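Local coordinates for protein ethyl acetate hydrolase (Pseudomonas veronii, PDB 5EFZ) that hydrolyses ethyl acetate and other short-chain acetyl esters, working as a homodimeric alpha/beta-hydrolase esterase in the bacterial breakdown of short methyl ketones, at residues L186-L191 with T268-W273; E193-D198 with E217-L222; K294-V299 with A353-S358; Y298-S303 with R326-I331. All blocks are in the same frame, centred on the assembly; numbering follows the deposited sequence.

Interaction 1: L186-L191 with T268-W273; sequences LFTEIL and TMAWKW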
# COMPACT_ATOMS: atom_id res chain seq x y z
N LEU A 186 10.29 -4.56 -1.11
CA LEU A 186 9.36 -5.26 -0.19
C LEU A 186 7.98 -5.53 -0.81
O LEU A 186 7.41 -6.63 -0.65
CB LEU A 186 9.19 -4.43 1.09
CG LEU A 186 8.15 -4.99 2.08
CD1 LEU A 186 8.63 -6.31 2.71
CD2 LEU A 186 7.89 -3.94 3.16
N PHE A 187 7.41 -4.53 -1.48
CA PHE A 187 6.15 -4.73 -2.18
C PHE A 187 6.23 -5.92 -3.13
O PHE A 187 5.37 -6.79 -3.15
CB PHE A 187 5.81 -3.46 -2.96
CG PHE A 187 4.62 -3.61 -3.88
CD1 PHE A 187 3.47 -4.24 -3.47
CD2 PHE A 187 4.65 -3.02 -5.16
CE1 PHE A 187 2.34 -4.33 -4.35
CE2 PHE A 187 3.54 -3.13 -6.03
CZ PHE A 187 2.40 -3.78 -5.63
N THR A 188 7.28 -5.94 -3.95
CA THR A 188 7.41 -7.02 -4.92
C THR A 188 7.70 -8.35 -4.23
O THR A 188 7.23 -9.39 -4.67
CB THR A 188 8.48 -6.69 -5.93
OG1 THR A 188 8.17 -5.38 -6.48
CG2 THR A 188 8.45 -7.74 -7.06
N GLU A 189 8.44 -8.32 -3.12
CA GLU A 189 8.63 -9.55 -2.34
C GLU A 189 7.29 -10.11 -1.86
O GLU A 189 7.04 -11.33 -1.91
CB GLU A 189 9.54 -9.31 -1.14
CG GLU A 189 9.66 -10.53 -0.22
CD GLU A 189 10.82 -10.42 0.75
OE1 GLU A 189 10.59 -10.41 1.99
OE2 GLU A 189 11.96 -10.37 0.27
N ILE A 190 6.43 -9.23 -1.37
CA ILE A 190 5.12 -9.67 -0.89
C ILE A 190 4.29 -10.20 -2.04
O ILE A 190 3.57 -11.18 -1.89
CB ILE A 190 4.39 -8.49 -0.16
CG1 ILE A 190 5.16 -8.23 1.17
CG2 ILE A 190 2.87 -8.83 0.07
CD1 ILE A 190 4.74 -6.91 1.90
N LEU A 191 4.39 -9.55 -3.20
CA LEU A 191 3.71 -10.04 -4.42
C LEU A 191 4.19 -11.42 -4.82
O LEU A 191 3.40 -12.27 -5.28
CB LEU A 191 3.92 -9.10 -5.59
CG LEU A 191 3.15 -7.79 -5.64
CD1 LEU A 191 3.69 -6.97 -6.84
CD2 LEU A 191 1.62 -8.05 -5.77
N THR A 268 9.80 -14.22 -12.86
CA THR A 268 10.97 -13.72 -13.60
C THR A 268 10.93 -12.19 -13.69
O THR A 268 11.94 -11.53 -13.47
CB THR A 268 11.04 -14.32 -15.04
OG1 THR A 268 11.11 -15.75 -14.93
CG2 THR A 268 12.26 -13.85 -15.81
N MET A 269 9.77 -11.65 -14.03
CA MET A 269 9.66 -10.21 -14.19
C MET A 269 9.75 -9.52 -12.84
O MET A 269 10.36 -8.48 -12.72
CB MET A 269 8.36 -9.86 -14.94
CG MET A 269 8.44 -10.22 -16.46
SD MET A 269 6.87 -9.89 -17.30
CE MET A 269 5.86 -11.28 -16.75
N ALA A 270 9.14 -10.13 -11.81
CA ALA A 270 9.24 -9.59 -10.46
C ALA A 270 10.69 -9.53 -9.94
O ALA A 270 11.10 -8.52 -9.33
CB ALA A 270 8.34 -10.43 -9.48
N TRP A 271 11.47 -10.60 -10.14
CA TRP A 271 12.87 -10.62 -9.68
C TRP A 271 13.64 -9.49 -10.36
O TRP A 271 14.47 -8.80 -9.76
CB TRP A 271 13.53 -11.98 -10.01
CG TRP A 271 14.92 -12.19 -9.42
CD1 TRP A 271 15.24 -12.87 -8.26
CD2 TRP A 271 16.16 -11.77 -10.00
NE1 TRP A 271 16.61 -12.87 -8.08
CE2 TRP A 271 17.19 -12.20 -9.13
CE3 TRP A 271 16.51 -11.07 -11.16
CZ2 TRP A 271 18.54 -11.94 -9.38
CZ3 TRP A 271 17.85 -10.80 -11.41
CH2 TRP A 271 18.85 -11.24 -10.53
N LYS A 272 13.34 -9.32 -11.64
CA LYS A 272 14.02 -8.34 -12.47
C LYS A 272 13.68 -6.92 -11.96
O LYS A 272 14.56 -6.07 -11.78
CB LYS A 272 13.60 -8.50 -13.93
CG LYS A 272 14.31 -7.55 -14.89
CD LYS A 272 13.65 -7.58 -16.29
CE LYS A 272 13.49 -9.00 -16.86
NZ LYS A 272 12.99 -8.83 -18.28
N TRP A 273 12.38 -6.70 -11.79
CA TRP A 273 11.85 -5.43 -11.30
C TRP A 273 12.51 -5.05 -9.97
O TRP A 273 12.94 -3.91 -9.77
CB TRP A 273 10.32 -5.57 -11.17
CG TRP A 273 9.52 -4.52 -10.42
CD1 TRP A 273 9.90 -3.25 -10.04
CD2 TRP A 273 8.18 -4.71 -9.94
NE1 TRP A 273 8.84 -2.65 -9.33
CE2 TRP A 273 7.79 -3.53 -9.27
CE3 TRP A 273 7.29 -5.78 -10.00
CZ2 TRP A 273 6.52 -3.38 -8.67
CZ3 TRP A 273 6.02 -5.64 -9.40
CH2 TRP A 273 5.66 -4.45 -8.75
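The hydroxyl oxygen of T188 rests over the middle of the six-membered ring of W273, with OG1 3.4 Å from W273 CE2 and almost as near to the other five atoms of that ring. The T188 methyl covers the same face farther out: CG2 stands 4.2 Å from the ring centroid, an off-centre CH-pi contact, and also meets A270 CB at 3.6 Å. Two more side chains reach the far end of the indole. F187 CE2 comes in at the ring edge, 3.7 Å from W273 CH2, with the two ring planes 83° apart. L191 crosses the indole at about a right angle and puts CD1 3.7 Å from W273 CZ3, while the same methyl lies above the rim of the F187 ring. The two helical segments run antiparallel, their axes at 163° and 9.8 Å apart at closest approach. Both belong to the helical insertion that an alpha/beta hydrolase may carry between its sheet strands, here between strands 170-174 and 296-300. W273 CG is anti to the backbone N (chi1 167°), sending the indole toward 186-191, and NE1 bonds OD2 of D184, just before it; T188 OG1 bonds D184 O, so one residue steadies both partners. An alanine at W273 takes away the partner shared by T188, F187 and L191 and would probably loosen the two helices beside the active site, the indole being about 5 Å, side chain to side chain, from the probable nucleophile S151 and about as near to a bound acetate. Beyond F187 stand M226 and, across the dimer interface, L225 of the second subunit.

Interaction 2: E193-D198 with E217-L222; sequences EAITTD and ERHAKL. With EDO (1,2-ethanediol), chain J.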
# COMPACT_ATOMS: atom_id res chain seq x y z
N GLU A 193 5.56 -13.66 -2.81
CA GLU A 193 5.16 -14.67 -1.83
C GLU A 193 3.69 -15.04 -1.96
O GLU A 193 3.29 -16.15 -1.61
CB GLU A 193 5.51 -14.19 -0.42
CG GLU A 193 7.03 -14.23 -0.21
CD GLU A 193 7.52 -13.63 1.08
OE1 GLU A 193 6.73 -12.95 1.79
OE2 GLU A 193 8.73 -13.83 1.39
N ALA A 194 2.87 -14.12 -2.46
CA ALA A 194 1.46 -14.44 -2.69
C ALA A 194 1.34 -15.66 -3.61
O ALA A 194 0.48 -16.53 -3.44
CB ALA A 194 0.74 -13.25 -3.29
N ILE A 195 2.23 -15.71 -4.59
CA ILE A 195 2.28 -16.82 -5.51
C ILE A 195 3.01 -18.01 -4.92
O ILE A 195 2.49 -19.12 -4.96
CB ILE A 195 2.96 -16.41 -6.81
CG1 ILE A 195 2.03 -15.44 -7.56
CG2 ILE A 195 3.26 -17.64 -7.66
CD1 ILE A 195 2.71 -14.80 -8.78
N THR A 196 4.21 -17.80 -4.37
CA THR A 196 5.04 -18.96 -4.02
C THR A 196 4.54 -19.69 -2.79
O THR A 196 4.84 -20.89 -2.60
CB THR A 196 6.52 -18.58 -3.79
OG1 THR A 196 6.63 -17.72 -2.65
CG2 THR A 196 7.13 -17.89 -5.03
N THR A 197 3.75 -19.02 -1.95
CA THR A 197 3.19 -19.73 -0.79
C THR A 197 1.94 -20.58 -1.09
O THR A 197 1.44 -21.29 -0.22
CB THR A 197 2.83 -18.76 0.33
OG1 THR A 197 1.88 -17.81 -0.16
CG2 THR A 197 4.08 -18.04 0.82
N ASP A 198 1.41 -20.48 -2.30
CA ASP A 198 0.33 -21.37 -2.74
C ASP A 198 0.91 -22.77 -2.88
O ASP A 198 1.84 -22.96 -3.67
CB ASP A 198 -0.23 -20.86 -4.07
CG ASP A 198 -1.47 -21.62 -4.54
OD1 ASP A 198 -1.77 -22.69 -3.97
OD2 ASP A 198 -2.12 -21.14 -5.49
N GLU A 217 -4.89 -14.98 -7.52
CA GLU A 217 -5.92 -14.09 -6.95
C GLU A 217 -5.36 -13.23 -5.79
O GLU A 217 -5.70 -12.06 -5.68
CB GLU A 217 -7.12 -14.91 -6.44
CG GLU A 217 -8.01 -15.46 -7.58
CD GLU A 217 -9.34 -16.01 -7.08
OE1 GLU A 217 -9.67 -15.87 -5.86
OE2 GLU A 217 -10.07 -16.59 -7.92
N ARG A 218 -4.51 -13.82 -4.93
CA ARG A 218 -3.92 -13.04 -3.81
C ARG A 218 -3.02 -11.95 -4.37
O ARG A 218 -2.97 -10.82 -3.87
CB ARG A 218 -3.14 -13.95 -2.82
CG ARG A 218 -4.00 -15.01 -2.11
CD ARG A 218 -3.14 -16.04 -1.29
NE ARG A 218 -3.94 -17.14 -0.73
CZ ARG A 218 -3.62 -18.43 -0.82
NH1 ARG A 218 -2.52 -18.80 -1.48
NH2 ARG A 218 -4.39 -19.37 -0.28
N HIS A 219 -2.30 -12.31 -5.43
CA HIS A 219 -1.43 -11.40 -6.16
C HIS A 219 -2.27 -10.24 -6.71
O HIS A 219 -1.92 -9.06 -6.54
CB HIS A 219 -0.77 -12.20 -7.28
CG HIS A 219 0.34 -11.51 -8.01
ND1 HIS A 219 1.63 -11.48 -7.52
CD2 HIS A 219 0.36 -10.88 -9.21
CE1 HIS A 219 2.41 -10.87 -8.41
NE2 HIS A 219 1.67 -10.48 -9.42
N ALA A 220 -3.41 -10.58 -7.32
CA ALA A 220 -4.33 -9.56 -7.84
C ALA A 220 -4.86 -8.65 -6.72
O ALA A 220 -5.01 -7.44 -6.92
CB ALA A 220 -5.50 -10.20 -8.58
N LYS A 221 -5.19 -9.22 -5.57
CA LYS A 221 -5.70 -8.38 -4.47
C LYS A 221 -4.63 -7.40 -3.99
O LYS A 221 -4.93 -6.24 -3.69
CB LYS A 221 -6.16 -9.24 -3.30
CG LYS A 221 -7.50 -9.90 -3.49
CD LYS A 221 -7.94 -10.43 -2.11
CE LYS A 221 -9.23 -11.18 -2.12
NZ LYS A 221 -9.53 -11.68 -0.73
N LEU A 222 -3.39 -7.87 -3.92
CA LEU A 222 -2.30 -6.97 -3.51
C LEU A 222 -2.10 -5.86 -4.52
O LEU A 222 -1.81 -4.72 -4.14
CB LEU A 222 -1.00 -7.75 -3.34
CG LEU A 222 -1.00 -8.67 -2.13
CD1 LEU A 222 0.05 -9.80 -2.28
CD2 LEU A 222 -0.70 -7.84 -0.86
C1 EDO J . 4.84 -24.50 -2.32
O1 EDO J . 4.04 -23.31 -2.41
C2 EDO J . 5.61 -24.72 -3.61
O2 EDO J . 6.91 -24.15 -3.46
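Helix 182-196 meets helix 213-227 here, inside the helical insertion of the alpha/beta-hydrolase fold, and the backbones come close because A194 stands between them: its CA is 5.4 Å from that of H219. The A194 methyl points at the second helix, where it is flanked by R218 CB and by L222 CD1, the latter at 3.7 Å. The H219 imidazole, its CG anti to the backbone N (chi1 -170°), presents one face to I195. CD1 of I195 lies over that face, 4.0 Å from the ring centroid and 25° off its normal, a CH-pi contact displaced toward ND1. H219 ND1 is bonded to L191 O, a bond that fixes the ring's rotation and probably keeps the proton on ND1, while W223 and F258 meet the same ring edge-to-face. R218 runs out extended from CG to NE along residues 194-198, so that D198 CB and A194 O lie at the edge of its guanidinium. The carboxylate of D198 makes no salt bridge with it, OD2 staying 4.7 Å from R218 NH1; it is occupied instead by the amides of G215 and A200. A194 O is buried by the contact with no polar partner in the model. On the dimer side, E193 and K221 form salt bridges with K221 and E193 of the second subunit. T197 OG1 donates to E193 O at 2.6 Å, a carbonyl that also takes T197 N. A 1,2-ethanediol, probably from the crystallisation liquor, sets its O1 2.6 Å from D198 O and equally near T196 O.

Interaction 3: K294-V299 with A353-S358; sequences KAKTYV and AELLSS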
# COMPACT_ATOMS: atom_id res chain seq x y z
N LYS A 294 22.84 11.71 -21.57
CA LYS A 294 22.88 12.83 -22.51
C LYS A 294 21.51 13.11 -23.14
O LYS A 294 21.28 14.21 -23.70
CB LYS A 294 23.90 12.54 -23.62
CG LYS A 294 25.33 12.47 -23.09
CD LYS A 294 26.33 12.09 -24.16
CE LYS A 294 26.61 13.21 -25.10
NZ LYS A 294 27.76 12.87 -25.99
N ALA A 295 20.62 12.13 -23.08
CA ALA A 295 19.27 12.25 -23.64
C ALA A 295 18.51 13.40 -23.01
O ALA A 295 18.57 13.59 -21.80
CB ALA A 295 18.45 10.94 -23.42
N LYS A 296 17.75 14.13 -23.83
CA LYS A 296 16.74 15.04 -23.28
C LYS A 296 15.71 14.21 -22.57
O LYS A 296 15.01 13.40 -23.20
CB LYS A 296 16.10 15.90 -24.39
CG LYS A 296 15.07 16.95 -23.90
CD LYS A 296 15.74 17.98 -23.01
CE LYS A 296 14.73 18.97 -22.38
NZ LYS A 296 15.38 19.91 -21.39
N THR A 297 15.59 14.38 -21.25
CA THR A 297 14.80 13.44 -20.46
C THR A 297 13.64 14.08 -19.68
O THR A 297 13.84 15.07 -18.98
CB THR A 297 15.71 12.70 -19.44
OG1 THR A 297 16.80 12.10 -20.13
CG2 THR A 297 14.94 11.64 -18.67
N TYR A 298 12.44 13.51 -19.84
CA TYR A 298 11.27 13.86 -19.02
C TYR A 298 11.04 12.77 -17.97
O TYR A 298 10.91 11.58 -18.31
CB TYR A 298 9.99 14.01 -19.88
CG TYR A 298 9.88 15.28 -20.69
CD1 TYR A 298 10.93 16.19 -20.75
CD2 TYR A 298 8.73 15.56 -21.41
CE1 TYR A 298 10.83 17.36 -21.52
CE2 TYR A 298 8.61 16.72 -22.18
CZ TYR A 298 9.66 17.60 -22.22
OH TYR A 298 9.54 18.73 -22.98
N VAL A 299 11.01 13.17 -16.70
CA VAL A 299 10.74 12.27 -15.59
C VAL A 299 9.29 12.51 -15.19
O VAL A 299 8.92 13.64 -14.82
CB VAL A 299 11.69 12.55 -14.39
CG1 VAL A 299 11.34 11.61 -13.19
CG2 VAL A 299 13.17 12.43 -14.81
N ALA A 353 4.70 15.04 -27.07
CA ALA A 353 4.80 15.79 -28.32
C ALA A 353 5.81 16.93 -28.14
O ALA A 353 6.59 17.25 -29.05
CB ALA A 353 3.41 16.33 -28.74
N GLU A 354 5.84 17.51 -26.95
CA GLU A 354 6.75 18.61 -26.67
C GLU A 354 8.18 18.07 -26.65
O GLU A 354 9.09 18.67 -27.20
CB GLU A 354 6.41 19.30 -25.35
CG GLU A 354 7.37 20.42 -25.00
CD GLU A 354 6.93 21.23 -23.80
OE1 GLU A 354 5.78 21.07 -23.34
OE2 GLU A 354 7.75 22.03 -23.32
N LEU A 355 8.35 16.90 -26.04
CA LEU A 355 9.66 16.25 -25.98
C LEU A 355 10.18 15.95 -27.37
O LEU A 355 11.36 16.19 -27.68
CB LEU A 355 9.57 14.95 -25.16
CG LEU A 355 10.88 14.17 -24.99
CD1 LEU A 355 11.98 15.08 -24.45
CD2 LEU A 355 10.60 13.02 -23.99
N LEU A 356 9.32 15.40 -28.22
CA LEU A 356 9.72 15.02 -29.58
C LEU A 356 10.01 16.23 -30.46
O LEU A 356 10.54 16.09 -31.56
CB LEU A 356 8.63 14.17 -30.24
CG LEU A 356 8.62 12.72 -29.67
CD1 LEU A 356 7.27 12.03 -29.93
CD2 LEU A 356 9.75 11.93 -30.35
N SER A 357 9.66 17.43 -29.99
CA SER A 357 9.93 18.62 -30.80
C SER A 357 11.22 19.33 -30.38
O SER A 357 11.58 20.37 -30.95
CB SER A 357 8.74 19.58 -30.74
OG SER A 357 8.74 20.26 -29.49
N SER A 358 11.93 18.77 -29.40
CA SER A 358 13.20 19.37 -29.00
C SER A 358 14.18 19.27 -30.19
O SER A 358 14.26 18.24 -30.86
CB SER A 358 13.76 18.68 -27.74
OG SER A 358 14.23 17.36 -28.06
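L355 leaves its helix with CG anti to the backbone N (chi1 -179°), and every carbon of the side chain beyond CA except CG finds a close partner on strand 296-299. CB lies over one face of the Y298 ring, 3.6 Å from CE2. Past CG the branches divide. CD1 stands 4.0 Å from the ring centroid and only 13° off the normal, a CH-pi contact over the face, and its other flank meets K296 CG at 3.7 Å. CD2 stays farther back, near Y298 CG and CD2 at 4.1 Å from each. Leucine and tyrosine thus reach toward each other, one from the helix and one from the sheet. This is the layering of the alpha/beta hydrolase fold: C-terminal helix 342-356 lies on the sheet, and L355 also touches A172 on the adjacent strand 170-174 and L146 on 146-150, one strand farther. K296 bends at its second torsion, which lets its CG pack on L355 while NZ turns off to bond N322 O. At the tyrosine tip, OH approaches E354 CG to 3.4 Å; the E354 carboxylate, its plane at 90° to the ring, is engaged through OE2 in a salt bridge with R326. An alanine at Y298 removes the ring face on which L355 rests and would probably loosen the seat of the helix end. S358 OG also comes to 4.3 Å from K296 CG.

Interaction 4: Y298-S303 with R326-I331; sequences YVMPIS and RPLRSI
Three backbone hydrogen bonds tie 326-331 to 298-303. R326 N donates to V299 O at 2.9 Å, L328 N to P301 O at 2.8 Å, and S303 N to L328 O at 2.8 Å; in all three the donor lies nearly along the C=O axis. L328 therefore reaches to both sides of I302, the pattern of a parallel beta bridge, and the two chains run 31° apart. They continue strands 296-300 and 324-325 of the alpha/beta-hydrolase sheet past their C-terminal ends, from which the loops to the probable catalytic residues D305 and H334 emerge; the I302 side chain is about 4 Å from that of D305. P301 has no N-H to give R326 O, which sits instead against M300 CA and CG. Farther along, S303 OG, held between the backbone N and the carbonyl carbon (chi1 61°), accepts from S330 N at 2.9 Å. At the other end the guanidinium of R326 lies flat on Y298, the planes 11° apart and the centres 4.2 Å from each other. Its extended chain runs alongside the tyrosine, so that CD is over the ring and Y298 OH lies above the guanidinium centre. Salt bridges from R326 NH2 to E324 and E354, with a bond from NH1 to H351, probably help hold the plane there, the acids balancing its charge. The prolines P301 and P327 lie side by side. M300 bends at its last torsion, bringing CE to 3.4 Å from L328 CD2, tighter than usual for two carbons.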
# COMPACT_ATOMS: atom_id res chain seq x y z
N TYR A 298 12.44 13.51 -19.84
CA TYR A 298 11.27 13.86 -19.02
C TYR A 298 11.04 12.77 -17.97
O TYR A 298 10.91 11.58 -18.31
CB TYR A 298 9.99 14.01 -19.88
CG TYR A 298 9.88 15.28 -20.69
CD1 TYR A 298 10.93 16.19 -20.75
CD2 TYR A 298 8.73 15.56 -21.41
CE1 TYR A 298 10.83 17.36 -21.52
CE2 TYR A 298 8.61 16.72 -22.18
CZ TYR A 298 9.66 17.60 -22.22
OH TYR A 298 9.54 18.73 -22.98
N VAL A 299 11.01 13.17 -16.70
CA VAL A 299 10.74 12.27 -15.59
C VAL A 299 9.29 12.51 -15.19
O VAL A 299 8.92 13.64 -14.82
CB VAL A 299 11.69 12.55 -14.39
CG1 VAL A 299 11.34 11.61 -13.19
CG2 VAL A 299 13.17 12.43 -14.81
N MET A 300 8.47 11.47 -15.34
CA MET A 300 7.01 11.64 -15.26
C MET A 300 6.36 10.63 -14.32
O MET A 300 5.72 9.68 -14.76
CB MET A 300 6.40 11.55 -16.68
CG MET A 300 7.04 12.61 -17.65
SD MET A 300 6.30 12.56 -19.29
CE MET A 300 4.68 13.12 -18.95
N PRO A 301 6.49 10.86 -13.01
CA PRO A 301 5.72 10.02 -12.09
C PRO A 301 4.22 10.31 -12.22
O PRO A 301 3.86 11.37 -12.74
CB PRO A 301 6.23 10.45 -10.71
CG PRO A 301 6.62 11.94 -10.91
CD PRO A 301 7.23 11.93 -12.32
N ILE A 302 3.38 9.39 -11.74
CA ILE A 302 1.94 9.61 -11.68
C ILE A 302 1.67 10.11 -10.27
O ILE A 302 2.20 9.54 -9.32
CB ILE A 302 1.17 8.33 -12.02
CG1 ILE A 302 1.39 8.02 -13.54
CG2 ILE A 302 -0.34 8.44 -11.62
CD1 ILE A 302 0.92 6.63 -13.98
N SER A 303 0.89 11.20 -10.16
CA SER A 303 0.75 11.91 -8.89
C SER A 303 0.37 11.02 -7.71
O SER A 303 0.92 11.18 -6.59
CB SER A 303 -0.28 13.06 -9.05
OG SER A 303 -1.57 12.56 -9.41
N ARG A 326 8.04 16.38 -14.93
CA ARG A 326 6.68 16.58 -15.41
C ARG A 326 5.71 15.51 -14.90
O ARG A 326 5.36 14.59 -15.62
CB ARG A 326 6.68 16.60 -16.94
CG ARG A 326 7.29 17.92 -17.48
CD ARG A 326 7.60 17.86 -18.93
NE ARG A 326 8.11 19.15 -19.45
CZ ARG A 326 7.54 19.85 -20.42
NH1 ARG A 326 6.42 19.41 -20.97
NH2 ARG A 326 8.08 20.99 -20.85
N PRO A 327 5.26 15.65 -13.66
CA PRO A 327 4.35 14.63 -13.11
C PRO A 327 3.04 14.59 -13.91
O PRO A 327 2.56 15.65 -14.33
CB PRO A 327 4.08 15.10 -11.67
CG PRO A 327 5.11 16.13 -11.39
CD PRO A 327 5.48 16.76 -12.72
N LEU A 328 2.48 13.39 -14.05
CA LEU A 328 1.17 13.19 -14.64
C LEU A 328 0.13 13.25 -13.52
O LEU A 328 0.28 12.54 -12.52
CB LEU A 328 1.09 11.84 -15.34
CG LEU A 328 2.06 11.73 -16.53
CD1 LEU A 328 2.06 10.31 -17.01
CD2 LEU A 328 1.59 12.67 -17.65
N ARG A 329 -0.91 14.05 -13.67
CA ARG A 329 -1.87 14.22 -12.57
C ARG A 329 -2.95 13.18 -12.77
O ARG A 329 -3.72 13.27 -13.74
CB ARG A 329 -2.47 15.64 -12.58
CG ARG A 329 -1.44 16.72 -12.29
CD ARG A 329 -1.90 18.13 -12.66
NE ARG A 329 -0.83 19.05 -12.26
CZ ARG A 329 -0.92 19.93 -11.27
NH1 ARG A 329 -2.05 20.11 -10.62
NH2 ARG A 329 0.13 20.68 -10.97
N SER A 330 -3.02 12.19 -11.89
CA SER A 330 -4.06 11.19 -11.99
C SER A 330 -4.29 10.48 -10.67
O SER A 330 -3.35 9.90 -10.11
CB SER A 330 -3.69 10.13 -13.06
OG SER A 330 -4.69 9.12 -13.06
N ILE A 331 -5.52 10.49 -10.18
CA ILE A 331 -5.82 9.74 -8.96
C ILE A 331 -5.86 8.24 -9.24
O ILE A 331 -6.03 7.44 -8.30
CB ILE A 331 -7.15 10.20 -8.31
CG1 ILE A 331 -8.33 9.90 -9.25
CG2 ILE A 331 -7.09 11.70 -7.92
CD1 ILE A 331 -9.66 10.08 -8.60

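How the interactions relate
Interactions 1 and 2 share helix 182-196 and belong to the helical insertion; they touch directly, L191 CD2 packing on L222 CB. Both are buried, lack hydrogen bonds between their own segments, and reach the second subunit. Interactions 3 and 4 share strand 296-300, with Y298 presenting its ring to L355 in one and R326 in the other; the salt bridge E354-R326 joins them. Interaction 3 is partly buried helix-on-sheet packing away from the active site. Interaction 4 is buried and backbone-bonded at the sheet edge, near the probable catalytic residue D305, whereas interaction 1 approaches the site from the insertion with W273.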